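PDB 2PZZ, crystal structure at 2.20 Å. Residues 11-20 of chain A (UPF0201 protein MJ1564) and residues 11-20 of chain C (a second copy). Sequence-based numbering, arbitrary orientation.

Chain A 11-20: KPTEDKYKVK
Chain C, residues 11-20: KPTEDKYKVK

Two copies of the same turn-and-helix-start segment cross at one antiparallel bridge about a near-twofold axis, joined by a single beta bridge at Glu A14 and Glu C14 and framed by reciprocal side-chain bonds; the two stretches bury 540 Å² between them, both sides summed. Lys A11 to Glu A14 and Lys C11 to Glu C14 each form a type I beta turn, closed by Glu A14 N to Lys A11 O at 2.8 Å and Glu C14 N to Lys C11 O at 3.0 Å. Residue 14 then extends (phi/psi -92/158 in A, -90/161 in C), and a helix runs from residue 16 onward. The CA atoms of Glu A14 and Glu C14 lie 4.0 Å apart; Thr A13 pairs with Lys C18 (CA to CA 5.0 Å) and Lys A18 with Thr C13 (CA to CA 5.3 Å). Asp C15 N donates to Thr A13 O at 2.9 Å and Asp A15 N to Thr C13 O at 3.0 Å, both nearly linear. Asp A15 and Asp C15, chi1 t, also cap their own helices: Asp A15 OD1 accepts from Lys A18 N at 3.2 Å and, weakly, from Tyr A17 N at 2.7 Å; Asp C15 OD1 accepts from Tyr C17 N at 2.8 Å and, weakly, from Lys C18 N at 3.3 Å. Thr A13 OG1 lies 2.7 Å from Glu C14 OE1, and Thr C13 OG1 2.7 Å from Glu A14 OE1, with both threonines in rotamer p, Glu A14 at chi1 -93° (off-well), chi2 t, and Glu C14 at chi1 m, chi2 t. The other carboxylate oxygen turns back to its own chain, Glu A14 OE2 accepting from Lys A11 N at 2.7 Å, so each glutamate braces its turn while reaching the partner. Lys A18 and Lys C18 point toward the opposite stretch, chi1 m and the rest t; their extended chains pass the carbonyls of Pro C12 and Pro A12 (Lys A18 CD to Pro C12 O, 3.4 Å), and each ammonium donates to a carbonyl, Lys A18 NZ to Glu C14 O at 3.0 Å and Lys C18 NZ to Glu A14 O at 3.1 Å. Val A19 CG2 packs 4.2 Å from Thr C13 CB.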

ATOM      1  N   LYS A  11       2.290   6.670   1.965  1.00 30.80           N
ATOM      2  CA  LYS A  11       3.667   6.350   1.621  1.00 29.25           C
ATOM      3  C   LYS A  11       4.227   7.330   0.597  1.00 29.42           C
ATOM      4  O   LYS A  11       3.471   7.986  -0.130  1.00 29.41           O
ATOM      5  CB  LYS A  11       3.731   4.917   1.110  1.00 30.24           C
ATOM      6  CG  LYS A  11       3.299   3.909   2.174  1.00 29.39           C
ATOM      7  CD  LYS A  11       3.652   2.492   1.746  1.00 34.55           C
ATOM      8  CE  LYS A  11       3.479   1.524   2.891  1.00 36.14           C
ATOM      9  NZ  LYS A  11       4.010   0.175   2.554  1.00 42.49           N
ATOM     10  N   PRO A  12       5.567   7.457   0.536  1.00 28.22           N
ATOM     11  CA  PRO A  12       6.246   8.363  -0.397  1.00 28.71           C
ATOM     12  C   PRO A  12       5.711   8.367  -1.837  1.00 29.94           C
ATOM     13  O   PRO A  12       5.612   9.427  -2.454  1.00 28.94           O
ATOM     14  CB  PRO A  12       7.699   7.890  -0.329  1.00 27.50           C
ATOM     15  CG  PRO A  12       7.843   7.539   1.134  1.00 24.99           C
ATOM     16  CD  PRO A  12       6.549   6.761   1.399  1.00 28.66           C
ATOM     17  N   THR A  13       5.378   7.190  -2.371  1.00 29.77           N
ATOM     18  CA  THR A  13       4.890   7.104  -3.749  1.00 29.20           C
ATOM     19  C   THR A  13       3.372   7.218  -3.860  1.00 30.85           C
ATOM     20  O   THR A  13       2.809   7.098  -4.954  1.00 30.11           O
ATOM     21  CB  THR A  13       5.335   5.784  -4.438  1.00 28.61           C
ATOM     22  OG1 THR A  13       4.794   4.659  -3.735  1.00 26.18           O
ATOM     23  CG2 THR A  13       6.855   5.690  -4.474  1.00 29.25           C
ATOM     24  N   GLU A  14       2.710   7.435  -2.728  1.00 30.18           N
ATOM     25  CA  GLU A  14       1.265   7.587  -2.736  1.00 31.28           C
ATOM     26  C   GLU A  14       0.920   9.060  -2.879  1.00 30.97           C
ATOM     27  O   GLU A  14       1.740   9.933  -2.596  1.00 30.01           O
ATOM     28  CB  GLU A  14       0.640   7.030  -1.444  1.00 29.58           C
ATOM     29  CG  GLU A  14       0.205   5.578  -1.553  1.00 29.76           C
ATOM     30  CD  GLU A  14      -0.260   5.012  -0.237  1.00 32.97           C
ATOM     31  OE1 GLU A  14      -1.405   4.499  -0.166  1.00 28.51           O
ATOM     32  OE2 GLU A  14       0.529   5.072   0.732  1.00 36.21           O
ATOM     33  N   ASP A  15      -0.289   9.331  -3.355  1.00 32.61           N
ATOM     34  CA  ASP A  15      -0.756  10.709  -3.490  1.00 31.31           C
ATOM     35  C   ASP A  15      -1.653  10.900  -2.279  1.00 27.56           C
ATOM     36  O   ASP A  15      -2.700  10.261  -2.173  1.00 29.11           O
ATOM     37  CB  ASP A  15      -1.573  10.882  -4.765  1.00 34.34           C
ATOM     38  CG  ASP A  15      -2.145  12.276  -4.900  1.00 36.37           C
ATOM     39  OD1 ASP A  15      -2.809  12.746  -3.956  1.00 37.41           O
ATOM     40  OD2 ASP A  15      -1.935  12.904  -5.955  1.00 41.78           O
ATOM     41  N   LYS A  16      -1.260  11.779  -1.370  1.00 30.01           N
ATOM     42  CA  LYS A  16      -2.047  11.981  -0.157  1.00 32.40           C
ATOM     43  C   LYS A  16      -3.521  12.291  -0.390  1.00 32.95           C
ATOM     44  O   LYS A  16      -4.373  11.887   0.406  1.00 35.89           O
ATOM     45  CB  LYS A  16      -1.413  13.064   0.726  1.00 33.31           C
ATOM     46  CG  LYS A  16      -1.332  14.467   0.144  1.00 36.60           C
ATOM     47  CD  LYS A  16      -0.671  15.376   1.171  1.00 40.25           C
ATOM     48  CE  LYS A  16      -0.537  16.801   0.691  1.00 43.99           C
ATOM     49  NZ  LYS A  16       0.079  17.671   1.741  1.00 45.20           N
ATOM     50  N   TYR A  17      -3.833  12.992  -1.476  1.00 30.97           N
ATOM     51  CA  TYR A  17      -5.226  13.329  -1.764  1.00 30.64           C
ATOM     52  C   TYR A  17      -6.032  12.108  -2.191  1.00 28.69           C
ATOM     53  O   TYR A  17      -7.244  12.020  -1.950  1.00 29.89           O
ATOM     54  CB  TYR A  17      -5.255  14.454  -2.802  1.00 30.95           C
ATOM     55  CG  TYR A  17      -4.518  15.660  -2.261  1.00 31.02           C
ATOM     56  CD1 TYR A  17      -4.912  16.239  -1.059  1.00 31.54           C
ATOM     57  CD2 TYR A  17      -3.383  16.164  -2.892  1.00 30.93           C
ATOM     58  CE1 TYR A  17      -4.196  17.281  -0.489  1.00 33.16           C
ATOM     59  CE2 TYR A  17      -2.655  17.219  -2.323  1.00 32.40           C
ATOM     60  CZ  TYR A  17      -3.074  17.767  -1.119  1.00 33.35           C
ATOM     61  OH  TYR A  17      -2.381  18.807  -0.521  1.00 39.81           O
ATOM     62  N   LYS A  18      -5.357  11.140  -2.795  1.00 26.97           N
ATOM     63  CA  LYS A  18      -6.040   9.920  -3.189  1.00 27.45           C
ATOM     64  C   LYS A  18      -6.315   9.083  -1.948  1.00 27.65           C
ATOM     65  O   LYS A  18      -7.313   8.359  -1.892  1.00 29.24           O
ATOM     66  CB  LYS A  18      -5.196   9.100  -4.155  1.00 30.17           C
ATOM     67  CG  LYS A  18      -4.975   9.751  -5.500  1.00 32.95           C
ATOM     68  CD  LYS A  18      -4.269   8.772  -6.420  1.00 36.22           C
ATOM     69  CE  LYS A  18      -4.287   9.270  -7.861  1.00 39.01           C
ATOM     70  NZ  LYS A  18      -3.608   8.300  -8.775  1.00 39.41           N
ATOM     71  N   VAL A  19      -5.421   9.153  -0.956  1.00 26.82           N
ATOM     72  CA  VAL A  19      -5.640   8.378   0.262  1.00 25.01           C
ATOM     73  C   VAL A  19      -6.785   9.045   0.995  1.00 21.88           C
ATOM     74  O   VAL A  19      -7.659   8.378   1.516  1.00 23.46           O
ATOM     75  CB  VAL A  19      -4.400   8.356   1.224  1.00 22.70           C
ATOM     76  CG1 VAL A  19      -4.785   7.636   2.542  1.00 22.00           C
ATOM     77  CG2 VAL A  19      -3.244   7.632   0.563  1.00 23.73           C
ATOM     78  N   LYS A  20      -6.776  10.369   1.023  1.00 25.18           N
ATOM     79  CA  LYS A  20      -7.831  11.121   1.702  1.00 28.98           C
ATOM     80  C   LYS A  20      -9.197  10.837   1.091  1.00 30.80           C
ATOM     81  O   LYS A  20     -10.206  10.762   1.805  1.00 32.79           O
ATOM     82  CB  LYS A  20      -7.553  12.624   1.629  1.00 32.67           C
ATOM     83  CG  LYS A  20      -8.566  13.453   2.400  1.00 35.00           C
ATOM     84  CD  LYS A  20      -8.472  14.914   2.014  1.00 35.07           C
ATOM     85  CE  LYS A  20      -9.527  15.746   2.734  1.00 35.56           C
ATOM     86  NZ  LYS A  20      -9.421  17.181   2.360  1.00 36.71           N
TER
ATOM     87  N   LYS C  11      -0.558   1.076  -7.604  1.00 35.47           N
ATOM     88  CA  LYS C  11      -1.870   0.863  -7.014  1.00 33.76           C
ATOM     89  C   LYS C  11      -2.748   2.099  -7.204  1.00 32.53           C
ATOM     90  O   LYS C  11      -2.266   3.174  -7.565  1.00 30.85           O
ATOM     91  CB  LYS C  11      -1.727   0.582  -5.515  1.00 37.12           C
ATOM     92  CG  LYS C  11      -0.721  -0.515  -5.156  1.00 40.35           C
ATOM     93  CD  LYS C  11      -1.200  -1.886  -5.593  1.00 44.16           C
ATOM     94  CE  LYS C  11      -0.204  -2.968  -5.182  1.00 48.99           C
ATOM     95  NZ  LYS C  11      -0.624  -4.328  -5.639  1.00 53.52           N
ATOM     96  N   PRO C  12      -4.055   1.959  -6.970  1.00 31.20           N
ATOM     97  CA  PRO C  12      -4.967   3.093  -7.116  1.00 31.25           C
ATOM     98  C   PRO C  12      -4.534   4.345  -6.346  1.00 32.44           C
ATOM     99  O   PRO C  12      -4.594   5.448  -6.883  1.00 33.22           O
ATOM    100  CB  PRO C  12      -6.285   2.522  -6.611  1.00 30.99           C
ATOM    101  CG  PRO C  12      -6.231   1.131  -7.173  1.00 30.31           C
ATOM    102  CD  PRO C  12      -4.811   0.698  -6.834  1.00 32.43           C
ATOM    103  N   THR C  13      -4.073   4.181  -5.105  1.00 31.81           N
ATOM    104  CA  THR C  13      -3.672   5.338  -4.301  1.00 31.08           C
ATOM    105  C   THR C  13      -2.290   5.890  -4.607  1.00 31.15           C
ATOM    106  O   THR C  13      -1.890   6.889  -4.005  1.00 29.47           O
ATOM    107  CB  THR C  13      -3.741   5.039  -2.767  1.00 34.63           C
ATOM    108  OG1 THR C  13      -2.840   3.976  -2.429  1.00 32.80           O
ATOM    109  CG2 THR C  13      -5.140   4.632  -2.371  1.00 29.08           C
ATOM    110  N   GLU C  14      -1.565   5.258  -5.535  1.00 30.31           N
ATOM    111  CA  GLU C  14      -0.228   5.737  -5.898  1.00 32.08           C
ATOM    112  C   GLU C  14      -0.219   6.757  -7.042  1.00 33.38           C
ATOM    113  O   GLU C  14      -1.175   6.865  -7.816  1.00 31.47           O
ATOM    114  CB  GLU C  14       0.697   4.569  -6.293  1.00 29.44           C
ATOM    115  CG  GLU C  14       1.029   3.608  -5.152  1.00 33.02           C
ATOM    116  CD  GLU C  14       2.150   2.643  -5.495  1.00 32.94           C
ATOM    117  OE1 GLU C  14       3.332   3.026  -5.356  1.00 35.34           O
ATOM    118  OE2 GLU C  14       1.853   1.499  -5.909  1.00 31.25           O
ATOM    119  N   ASP C  15       0.883   7.496  -7.124  1.00 34.01           N
ATOM    120  CA  ASP C  15       1.121   8.494  -8.165  1.00 34.45           C
ATOM    121  C   ASP C  15       2.062   7.779  -9.140  1.00 34.67           C
ATOM    122  O   ASP C  15       3.225   7.552  -8.812  1.00 34.77           O
ATOM    123  CB  ASP C  15       1.825   9.716  -7.567  1.00 34.88           C
ATOM    124  CG  ASP C  15       2.100  10.803  -8.598  1.00 37.48           C
ATOM    125  OD1 ASP C  15       2.489  10.468  -9.734  1.00 39.81           O
ATOM    126  OD2 ASP C  15       1.946  11.995  -8.268  1.00 37.38           O
ATOM    127  N   LYS C  16       1.570   7.433 -10.331  1.00 33.08           N
ATOM    128  CA  LYS C  16       2.385   6.701 -11.295  1.00 32.33           C
ATOM    129  C   LYS C  16       3.746   7.320 -11.531  1.00 31.14           C
ATOM    130  O   LYS C  16       4.733   6.602 -11.740  1.00 29.06           O
ATOM    131  CB  LYS C  16       1.635   6.521 -12.626  1.00 36.06           C
ATOM    132  CG  LYS C  16       1.273   7.799 -13.394  1.00 40.75           C
ATOM    133  CD  LYS C  16       0.307   7.492 -14.563  1.00 42.19           C
ATOM    134  CE  LYS C  16      -0.179   8.773 -15.251  1.00 48.05           C
ATOM    135  NZ  LYS C  16      -1.212   8.551 -16.330  1.00 48.55           N
ATOM    136  N   TYR C  17       3.801   8.649 -11.452  1.00 29.34           N
ATOM    137  CA  TYR C  17       5.027   9.379 -11.678  1.00 31.16           C
ATOM    138  C   TYR C  17       5.999   9.401 -10.510  1.00 32.60           C
ATOM    139  O   TYR C  17       7.193   9.628 -10.709  1.00 32.73           O
ATOM    140  CB  TYR C  17       4.705  10.792 -12.154  1.00 32.55           C
ATOM    141  CG  TYR C  17       4.307  10.781 -13.610  1.00 38.29           C
ATOM    142  CD1 TYR C  17       5.272  10.640 -14.616  1.00 38.46           C
ATOM    143  CD2 TYR C  17       2.970  10.794 -13.979  1.00 39.52           C
ATOM    144  CE1 TYR C  17       4.904  10.501 -15.955  1.00 41.26           C
ATOM    145  CE2 TYR C  17       2.587  10.657 -15.311  1.00 41.88           C
ATOM    146  CZ  TYR C  17       3.554  10.505 -16.289  1.00 42.97           C
ATOM    147  OH  TYR C  17       3.159  10.318 -17.586  1.00 45.16           O
ATOM    148  N   LYS C  18       5.493   9.169  -9.300  1.00 32.23           N
ATOM    149  CA  LYS C  18       6.367   9.109  -8.131  1.00 32.57           C
ATOM    150  C   LYS C  18       7.000   7.728  -8.219  1.00 31.18           C
ATOM    151  O   LYS C  18       8.165   7.544  -7.878  1.00 31.06           O
ATOM    152  CB  LYS C  18       5.567   9.253  -6.830  1.00 29.17           C
ATOM    153  CG  LYS C  18       5.039  10.668  -6.602  1.00 31.14           C
ATOM    154  CD  LYS C  18       4.303  10.795  -5.259  1.00 29.23           C
ATOM    155  CE  LYS C  18       4.059  12.259  -4.912  1.00 32.42           C
ATOM    156  NZ  LYS C  18       3.278  12.398  -3.640  1.00 35.96           N
ATOM    157  N   VAL C  19       6.223   6.756  -8.690  1.00 31.25           N
ATOM    158  CA  VAL C  19       6.738   5.400  -8.854  1.00 32.40           C
ATOM    159  C   VAL C  19       7.821   5.441  -9.926  1.00 33.94           C
ATOM    160  O   VAL C  19       8.903   4.874  -9.754  1.00 34.57           O
ATOM    161  CB  VAL C  19       5.625   4.413  -9.296  1.00 31.53           C
ATOM    162  CG1 VAL C  19       6.226   3.052  -9.635  1.00 31.77           C
ATOM    163  CG2 VAL C  19       4.599   4.251  -8.180  1.00 32.81           C
ATOM    164  N   LYS C  20       7.539   6.136 -11.027  1.00 34.51           N
ATOM    165  CA  LYS C  20       8.507   6.241 -12.116  1.00 35.22           C
ATOM    166  C   LYS C  20       9.808   6.839 -11.605  1.00 36.90           C
ATOM    167  O   LYS C  20      10.895   6.345 -11.909  1.00 34.71           O
ATOM    168  CB  LYS C  20       7.972   7.122 -13.252  1.00 36.55           C
ATOM    169  CG  LYS C  20       8.819   7.037 -14.519  1.00 38.13           C
ATOM    170  CD  LYS C  20       8.416   8.082 -15.550  1.00 40.93           C
ATOM    171  CE  LYS C  20       9.059   7.802 -16.918  1.00 38.87           C
ATOM    172  NZ  LYS C  20       8.776   8.909 -17.874  1.00 40.47           N
TER